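Local coordinates for protein phosphatase Slingshot homolog 2 (Homo sapiens, PDB 2NT2), which dephosphorylates phosphotyrosine, phosphoserine and phosphothreonine in proteins and, by activating cofilin, regulates actin filament dynamics, seen here as its catalytic domain, at residues L13-E16 and W17-S20; L22-L25 and Q26-V30; I33-T37 and R38-N42; E120-T123 and V124-P127. The protein carries 1 engineered substitution. All coordinates share one frame; numbering follows the deposited sequence.

Contact 1 of 4, residues L13-E16 and W17-S20; sequences LGSE and WNAS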
# COMPACT_ATOMS: atom_id res chain seq x y z
N LEU A 13 2.56 -0.27 6.09
CA LEU A 13 2.66 0.92 5.25
C LEU A 13 3.94 1.69 5.56
O LEU A 13 4.19 2.03 6.72
CB LEU A 13 1.42 1.79 5.48
CG LEU A 13 1.33 3.07 4.64
CD1 LEU A 13 1.26 2.71 3.17
CD2 LEU A 13 0.14 3.92 5.07
N GLY A 14 4.79 1.96 4.56
CA GLY A 14 6.09 2.56 4.86
C GLY A 14 6.74 3.30 3.72
O GLY A 14 6.14 3.63 2.70
N SER A 15 8.04 3.58 3.88
CA SER A 15 8.81 4.35 2.91
C SER A 15 9.90 3.51 2.26
O SER A 15 10.07 2.33 2.56
CB SER A 15 9.45 5.57 3.59
OG SER A 15 10.34 5.17 4.62
N GLU A 16 10.66 4.15 1.36
CA GLU A 16 11.77 3.47 0.71
C GLU A 16 12.86 3.12 1.72
O GLU A 16 13.54 2.11 1.57
CB GLU A 16 12.36 4.33 -0.41
CG GLU A 16 12.93 5.66 0.03
CD GLU A 16 13.95 6.20 -0.96
OE1 GLU A 16 13.89 7.40 -1.29
OE2 GLU A 16 14.80 5.41 -1.41
N TRP A 17 13.03 3.97 2.73
CA TRP A 17 14.05 3.72 3.74
C TRP A 17 13.66 2.56 4.64
O TRP A 17 14.53 1.87 5.18
CB TRP A 17 14.34 5.00 4.52
CG TRP A 17 14.80 6.08 3.57
CD1 TRP A 17 16.04 6.21 3.02
CD2 TRP A 17 14.01 7.16 3.07
NE1 TRP A 17 16.07 7.31 2.20
CE2 TRP A 17 14.84 7.91 2.21
CE3 TRP A 17 12.69 7.57 3.26
CZ2 TRP A 17 14.39 9.05 1.55
CZ3 TRP A 17 12.24 8.70 2.60
CH2 TRP A 17 13.09 9.43 1.75
N ASN A 18 12.36 2.30 4.75
CA ASN A 18 11.88 1.08 5.39
C ASN A 18 12.11 -0.12 4.49
O ASN A 18 12.41 -1.22 4.95
CB ASN A 18 10.39 1.19 5.74
CG ASN A 18 10.08 2.26 6.76
OD1 ASN A 18 10.89 2.60 7.63
ND2 ASN A 18 8.88 2.82 6.68
N ALA A 19 11.97 0.07 3.17
CA ALA A 19 12.10 -1.07 2.28
C ALA A 19 13.56 -1.51 2.13
O ALA A 19 13.82 -2.65 1.73
CB ALA A 19 11.49 -0.77 0.93
N SER A 20 14.49 -0.60 2.44
CA SER A 20 15.91 -0.92 2.39
C SER A 20 16.45 -1.41 3.73
O SER A 20 17.65 -1.69 3.85
CB SER A 20 16.75 0.25 1.88
OG SER A 20 16.64 1.46 2.59
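Glu-16 lays its side chain over one face of the neighbouring Trp-17 indole, in the first turn of the helix that follows strand 11-14. The evidence for a CH-pi contact is direct: Glu-16 CG stands 3.6 Å from the centroid of the six-membered ring of Trp-17 and only 13° off the ring normal. With chi1 at 61°, CG sits between the backbone N and the carbonyl carbon of Glu-16, and from there the extended chain runs on across the ring. The carboxylate is stacked rather than upright, its plane 27° from that of the indole, and Glu-16 OE1 comes to 3.3 Å from Trp-17 CZ2. Ser-15 approaches the same ring differently, at an edge, where its OG lies 3.6 Å from Trp-17 CE3.

Ser-15 is also the N-cap residue. Its carbonyl opens the helical bonding, as Ala-19 N donates to Ser-15 O over 3.0 Å; one residue on, Ser-20 N donates to Glu-16 O at the same 3.0 Å. On the inner side of this short helix, Ala-19 rests against Leu-85 and His-87 of strand 83-87.

The side chain of Ser-15 is about 6 Å from that of Ser-88, the engineered residue at the position of the phosphocysteine nucleophile. Chemically, one indole face is covered by both CG and the carboxylate of Glu-16, which probably restricts the rotation of both side chains, while the charge finds a long, weak ion-pair partner in Lys-89.

Contact 2 of 4, residues L22-L25 and Q26-V30; sequences LEDL and QNRGV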
# COMPACT_ATOMS: atom_id res chain seq x y z
N LEU A 22 16.58 -4.30 5.74
CA LEU A 22 16.33 -5.74 5.64
C LEU A 22 15.99 -6.37 6.98
O LEU A 22 14.96 -7.04 7.13
CB LEU A 22 17.53 -6.44 5.01
CG LEU A 22 17.59 -7.96 5.04
CD1 LEU A 22 16.34 -8.58 4.45
CD2 LEU A 22 18.82 -8.46 4.28
N GLU A 23 16.88 -6.18 7.95
CA GLU A 23 16.72 -6.76 9.28
C GLU A 23 15.38 -6.35 9.88
O GLU A 23 14.70 -7.15 10.52
CB GLU A 23 17.87 -6.32 10.17
CG GLU A 23 18.72 -7.38 10.81
CD GLU A 23 18.88 -8.67 10.04
OE1 GLU A 23 18.01 -9.56 10.18
OE2 GLU A 23 19.87 -8.82 9.29
N ASP A 24 14.98 -5.09 9.69
CA ASP A 24 13.71 -4.65 10.25
C ASP A 24 12.56 -5.48 9.68
O ASP A 24 11.70 -5.97 10.41
CB ASP A 24 13.45 -3.17 9.98
CG ASP A 24 12.20 -2.70 10.71
OD1 ASP A 24 12.30 -2.37 11.91
OD2 ASP A 24 11.11 -2.65 10.09
N LEU A 25 12.58 -5.63 8.37
CA LEU A 25 11.61 -6.35 7.57
C LEU A 25 11.55 -7.83 7.97
O LEU A 25 10.48 -8.39 8.21
CB LEU A 25 11.96 -6.24 6.08
CG LEU A 25 11.72 -4.87 5.45
CD1 LEU A 25 11.95 -4.89 3.95
CD2 LEU A 25 10.31 -4.38 5.78
N GLN A 26 12.73 -8.45 8.02
CA GLN A 26 12.82 -9.86 8.38
C GLN A 26 12.22 -10.10 9.76
O GLN A 26 11.42 -11.01 9.96
CB GLN A 26 14.27 -10.33 8.32
CG GLN A 26 14.42 -11.83 8.13
CD GLN A 26 15.79 -12.23 7.62
OE1 GLN A 26 16.75 -12.30 8.38
NE2 GLN A 26 15.88 -12.51 6.33
N ASN A 27 12.61 -9.25 10.72
CA ASN A 27 12.15 -9.37 12.09
C ASN A 27 10.64 -9.20 12.21
O ASN A 27 9.99 -9.83 13.05
CB ASN A 27 12.85 -8.35 12.98
CG ASN A 27 14.32 -8.65 13.17
OD1 ASN A 27 14.81 -9.71 12.76
ND2 ASN A 27 15.04 -7.72 13.78
N ARG A 28 10.07 -8.33 11.38
CA ARG A 28 8.63 -8.10 11.44
C ARG A 28 7.86 -9.21 10.73
O ARG A 28 6.63 -9.21 10.74
CB ARG A 28 8.28 -6.74 10.84
CG ARG A 28 8.87 -5.58 11.61
CD ARG A 28 8.60 -4.26 10.90
NE ARG A 28 8.89 -3.10 11.73
CZ ARG A 28 8.09 -2.64 12.68
NH1 ARG A 28 6.93 -3.25 12.91
NH2 ARG A 28 8.43 -1.58 13.40
N GLY A 29 8.57 -10.13 10.11
CA GLY A 29 7.98 -11.27 9.43
C GLY A 29 7.48 -10.96 8.04
O GLY A 29 6.56 -11.62 7.54
N VAL A 30 8.05 -9.94 7.40
CA VAL A 30 7.66 -9.56 6.05
C VAL A 30 8.36 -10.44 5.02
O VAL A 30 9.53 -10.77 5.20
CB VAL A 30 8.01 -8.09 5.75
CG1 VAL A 30 7.63 -7.77 4.31
CG2 VAL A 30 7.33 -7.14 6.72
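Leu-25 O accepts the N-H of Val-30 where helix 22-27 closes in a Schellman motif at Gly-29. The second segment begins with Gln-26, whose N donates to Leu-22 O at 2.8 Å. Its side chain lies alongside that of Glu-23, both pointing the same way. Asn-27 adds the next helical bond, from its N to Glu-23 O at 3.0 Å, and its amide carbon folds back close to that same carbonyl.

Arg-28 contributes the side-chain bridge of this turn. Its NE donates to Asp-24 OD2 over 2.8 Å, meeting the oxygen on its syn side but 28° out of the carboxylate plane, while the oxygen lies near the guanidinium plane. With CG anti to the carbonyl carbon, chi1 -64°, and the chain extended from CG to NE, the side chain of Arg-28 runs back one turn to the acid. Asp-24 and Arg-28 also touch Pro-4. A methionine in place of Arg-28 would probably leave the Asp-24 carboxylate without its cationic mate and free to turn.

Gly-29, with positive phi of 82°, turns the backbone out of the helix, its N bonded to Gln-26 O at 3.0 Å. Val-30 completes the motif: its N reaches back to Leu-25 O, also at 3.0 Å, as the chain enters strand 30-35. This brings apolar groups together across the helix end, with Val-30 CG2 4.2 Å from Leu-25 CD2.

Contact 3 of 4, residues I33-T37 and R38-N42; sequences ILNVT and REIDN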
# COMPACT_ATOMS: atom_id res chain seq x y z
N ILE A 33 6.67 -7.70 -0.73
CA ILE A 33 6.81 -6.24 -0.77
C ILE A 33 6.10 -5.67 -1.99
O ILE A 33 6.43 -6.01 -3.12
CB ILE A 33 8.28 -5.81 -0.79
CG1 ILE A 33 9.12 -6.34 0.38
CG2 ILE A 33 8.38 -4.29 -0.86
CD1 ILE A 33 10.58 -5.94 0.30
N LEU A 34 5.14 -4.81 -1.69
CA LEU A 34 4.42 -4.02 -2.68
C LEU A 34 5.06 -2.63 -2.80
O LEU A 34 4.90 -1.76 -1.96
CB LEU A 34 2.94 -3.91 -2.32
CG LEU A 34 2.02 -3.25 -3.35
CD1 LEU A 34 2.30 -3.78 -4.74
CD2 LEU A 34 0.57 -3.46 -2.96
N ASN A 35 5.83 -2.50 -3.87
CA ASN A 35 6.56 -1.29 -4.21
C ASN A 35 5.77 -0.46 -5.21
O ASN A 35 5.81 -0.73 -6.41
CB ASN A 35 7.92 -1.69 -4.78
CG ASN A 35 8.82 -0.50 -5.04
OD1 ASN A 35 8.35 0.63 -5.07
ND2 ASN A 35 10.10 -0.78 -5.24
N VAL A 36 5.06 0.54 -4.71
CA VAL A 36 4.18 1.40 -5.49
C VAL A 36 4.92 2.61 -6.04
O VAL A 36 4.52 3.76 -5.82
CB VAL A 36 2.99 1.88 -4.63
CG1 VAL A 36 1.87 2.39 -5.53
CG2 VAL A 36 2.48 0.76 -3.75
N THR A 37 6.04 2.37 -6.72
CA THR A 37 6.84 3.43 -7.29
C THR A 37 7.37 3.02 -8.67
O THR A 37 7.44 1.83 -8.98
CB THR A 37 8.06 3.83 -6.44
OG1 THR A 37 9.17 2.98 -6.77
CG2 THR A 37 7.82 3.70 -4.95
N ARG A 38 7.76 4.03 -9.44
CA ARG A 38 8.52 3.84 -10.66
C ARG A 38 10.02 3.99 -10.40
O ARG A 38 10.82 3.28 -11.02
CB ARG A 38 8.09 4.84 -11.74
CG ARG A 38 8.97 4.79 -12.98
CD ARG A 38 8.30 4.01 -14.10
NE ARG A 38 9.08 2.85 -14.51
CZ ARG A 38 8.63 1.81 -15.19
NH1 ARG A 38 7.36 1.74 -15.57
NH2 ARG A 38 9.45 0.81 -15.49
N GLU A 39 10.36 4.91 -9.51
CA GLU A 39 11.71 5.38 -9.28
C GLU A 39 12.47 4.70 -8.15
O GLU A 39 13.68 4.85 -7.99
CB GLU A 39 11.64 6.90 -9.01
CG GLU A 39 11.18 7.27 -7.61
CD GLU A 39 9.68 7.42 -7.48
OE1 GLU A 39 9.23 8.17 -6.58
OE2 GLU A 39 8.92 6.79 -8.24
N ILE A 40 11.79 3.94 -7.29
CA ILE A 40 12.53 3.28 -6.22
C ILE A 40 12.75 1.81 -6.57
O ILE A 40 11.87 1.16 -7.13
CB ILE A 40 11.84 3.40 -4.86
CG1 ILE A 40 11.84 4.84 -4.31
CG2 ILE A 40 12.43 2.47 -3.83
CD1 ILE A 40 10.55 5.55 -4.64
N ASP A 41 13.92 1.31 -6.23
CA ASP A 41 14.32 -0.05 -6.53
C ASP A 41 13.73 -1.08 -5.57
O ASP A 41 13.31 -0.74 -4.47
CB ASP A 41 15.86 -0.13 -6.51
CG ASP A 41 16.47 0.82 -7.52
OD1 ASP A 41 17.31 1.66 -7.13
OD2 ASP A 41 16.10 0.75 -8.71
N ASN A 42 13.74 -2.32 -6.03
CA ASN A 42 13.60 -3.54 -5.27
C ASN A 42 14.95 -3.89 -4.64
O ASN A 42 15.82 -4.48 -5.29
CB ASN A 42 13.15 -4.71 -6.15
CG ASN A 42 11.74 -4.59 -6.68
OD1 ASN A 42 11.30 -5.47 -7.43
ND2 ASN A 42 11.04 -3.53 -6.30
O HOH W 1 9.79 0.77 -8.43
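Thr-37 OG1 is gripped from several directions. Ile-40 N donates to it at 2.8 Å, a bond with an N-H...O angle of 149°. A water oxygen is hydrogen-bonded to Thr-37 OG1, also at 2.8 Å, and Asn-35 OD1 is 3.0 Å from Thr-37 OG1. The water donates to both Thr-37 O and Ile-40 O, so one molecule links the carbonyls of Thr-37 and Ile-40.

Asn-35 contributes its other amide atom as well: its ND2 donates to Ile-40 O over 3.2 Å, from well above the carbonyl plane, 62° out of it, and so not along a lone pair. Its CG is anti to the backbone N, chi1 -175°, which swings the amide from the strand end across to the loop. Asn-42 ND2 lies near this amide but is a donor too, and it bonds instead to Asn-52 OD1.

The apolar side of Thr-37 is packed hard: its CG2 stands 3.3 Å from Ile-40 CD1, tighter than usual for two carbons, and the side chains cross at about a right angle. Val-36, centre of an inverse gamma turn, bends the chain between Asn-35 and Thr-37.

Glu-39 salt-bridges Arg-94, the arginine of the phosphatase signature loop, and the side chain of Thr-37 is about 4 Å from that of Ser-88, the engineered replacement of the nucleophilic cysteine. A strand-end loop braced in this way beside the P-loop probably helps to form one side of the protein-tyrosine phosphatase active site.

Contact 4 of 4, residues E120-T123 and V124-P127; sequences ERRT and VTKP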
# COMPACT_ATOMS: atom_id res chain seq x y z
N GLU A 120 -5.07 7.44 11.36
CA GLU A 120 -4.84 7.33 12.80
C GLU A 120 -3.51 6.68 13.13
O GLU A 120 -2.78 7.16 14.00
CB GLU A 120 -5.97 6.53 13.46
CG GLU A 120 -6.64 7.28 14.61
CD GLU A 120 -7.23 6.35 15.64
OE1 GLU A 120 -6.47 5.88 16.52
OE2 GLU A 120 -8.45 6.09 15.59
N ARG A 121 -3.17 5.59 12.45
CA ARG A 121 -1.90 4.91 12.69
C ARG A 121 -0.74 5.55 11.96
O ARG A 121 0.36 5.69 12.49
CB ARG A 121 -2.03 3.43 12.28
CG ARG A 121 -2.99 2.69 13.18
CD ARG A 121 -3.95 1.77 12.44
NE ARG A 121 -5.23 1.71 13.14
CZ ARG A 121 -5.58 0.78 14.02
NH1 ARG A 121 -4.72 -0.19 14.31
NH2 ARG A 121 -6.76 0.82 14.61
N ARG A 122 -0.97 5.95 10.71
CA ARG A 122 0.09 6.63 9.97
C ARG A 122 -0.30 8.07 9.68
O ARG A 122 -0.86 8.39 8.64
CB ARG A 122 0.42 5.88 8.68
CG ARG A 122 1.58 6.51 7.91
CD ARG A 122 2.45 5.45 7.25
NE ARG A 122 3.57 6.08 6.56
CZ ARG A 122 4.83 5.94 6.94
NH1 ARG A 122 5.11 5.18 8.00
NH2 ARG A 122 5.80 6.54 6.27
N THR A 123 -0.02 8.92 10.66
CA THR A 123 -0.40 10.32 10.67
C THR A 123 0.11 11.09 9.47
O THR A 123 -0.50 12.09 9.06
CB THR A 123 0.09 10.99 11.98
OG1 THR A 123 1.52 11.06 11.98
CG2 THR A 123 -0.30 10.12 13.17
N VAL A 124 1.23 10.68 8.88
CA VAL A 124 1.74 11.44 7.73
C VAL A 124 0.99 11.07 6.45
O VAL A 124 1.20 11.72 5.42
CB VAL A 124 3.25 11.26 7.50
CG1 VAL A 124 4.04 12.05 8.53
CG2 VAL A 124 3.64 9.80 7.52
N THR A 125 0.13 10.06 6.51
CA THR A 125 -0.65 9.67 5.34
C THR A 125 -1.37 10.86 4.72
O THR A 125 -2.10 11.60 5.39
CB THR A 125 -1.70 8.59 5.66
OG1 THR A 125 -2.51 9.01 6.75
CG2 THR A 125 -1.01 7.29 6.07
N LYS A 126 -1.18 11.02 3.42
CA LYS A 126 -1.72 12.16 2.70
C LYS A 126 -1.74 11.88 1.20
O LYS A 126 -0.84 12.30 0.47
CB LYS A 126 -0.90 13.41 3.02
CG LYS A 126 -1.21 14.62 2.15
CD LYS A 126 -0.89 15.92 2.88
CE LYS A 126 -1.74 17.07 2.37
NZ LYS A 126 -2.74 17.53 3.38
N PRO A 127 -2.75 11.14 0.76
CA PRO A 127 -2.90 10.88 -0.68
C PRO A 127 -2.98 12.19 -1.45
O PRO A 127 -3.55 13.17 -0.98
CB PRO A 127 -4.21 10.10 -0.75
CG PRO A 127 -4.34 9.46 0.60
CD PRO A 127 -3.80 10.49 1.56
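Arg-122 and Val-124 cross at a slant: a methyl of the valine, CG2, lies over one face of the guanidinium, 3.8 Å from Arg-122 NE. The arginine CG is anti to the backbone N, chi1 -177°, and a bend at chi2 lets the rest of the chain pass beneath that methyl. Thr-125 also slants across Arg-122, its CG2 directed at the aliphatic part of the arginine.

A type I beta turn from Arg-122 to Thr-125 brings the three together. Its closing bond runs 2.9 Å from Thr-125 N to Arg-122 O, although the position of this oxygen is doubtful because it clashes with Thr-125 CG2, which makes the approach of that methyl uncertain as well.

The polar end of Arg-122 is used further on: NE donates to Gly-91 O, NH2 to Met-90 O and NH1 to Thr-5 OG1. An alanine in its place would be likely to leave the carbonyls of Gly-91 and Met-90 in the phosphatase signature loop without their donors, and to uncover the Val-124 methyl.

Arg-122 and Thr-125 both pack against Leu-13 of strand 11-14, and Thr-125 reaches Ala-96 of helix 94-107, so the turn joins helix 111-121 to the sheet before helix 129-143 begins.

All four contacts are local and mix buried with exposed residues, but they serve different junctions. Contact 1 is at the start of helix 16-19 and contact 2 at the end of helix 22-27; they touch where Leu-25 CD1 packs 3.7 Å from Ala-19 O. Contacts 1 and 3 both reach the sheet and meet through Glu-16 CB and Ile-40 CG2, whereas contact 4 adjoins contact 1 at Leu-13. Contact 2, its centre about 17 Å from the chain centre, lies farthest out and combines backbone helix closure with one salt bridge. The others border the signature loop: contact 1 through Glu-16 backbone to Lys-89 and Trp-17 on Met-90, contact 3 through Glu-39 to Arg-94, contact 4 through Arg-122.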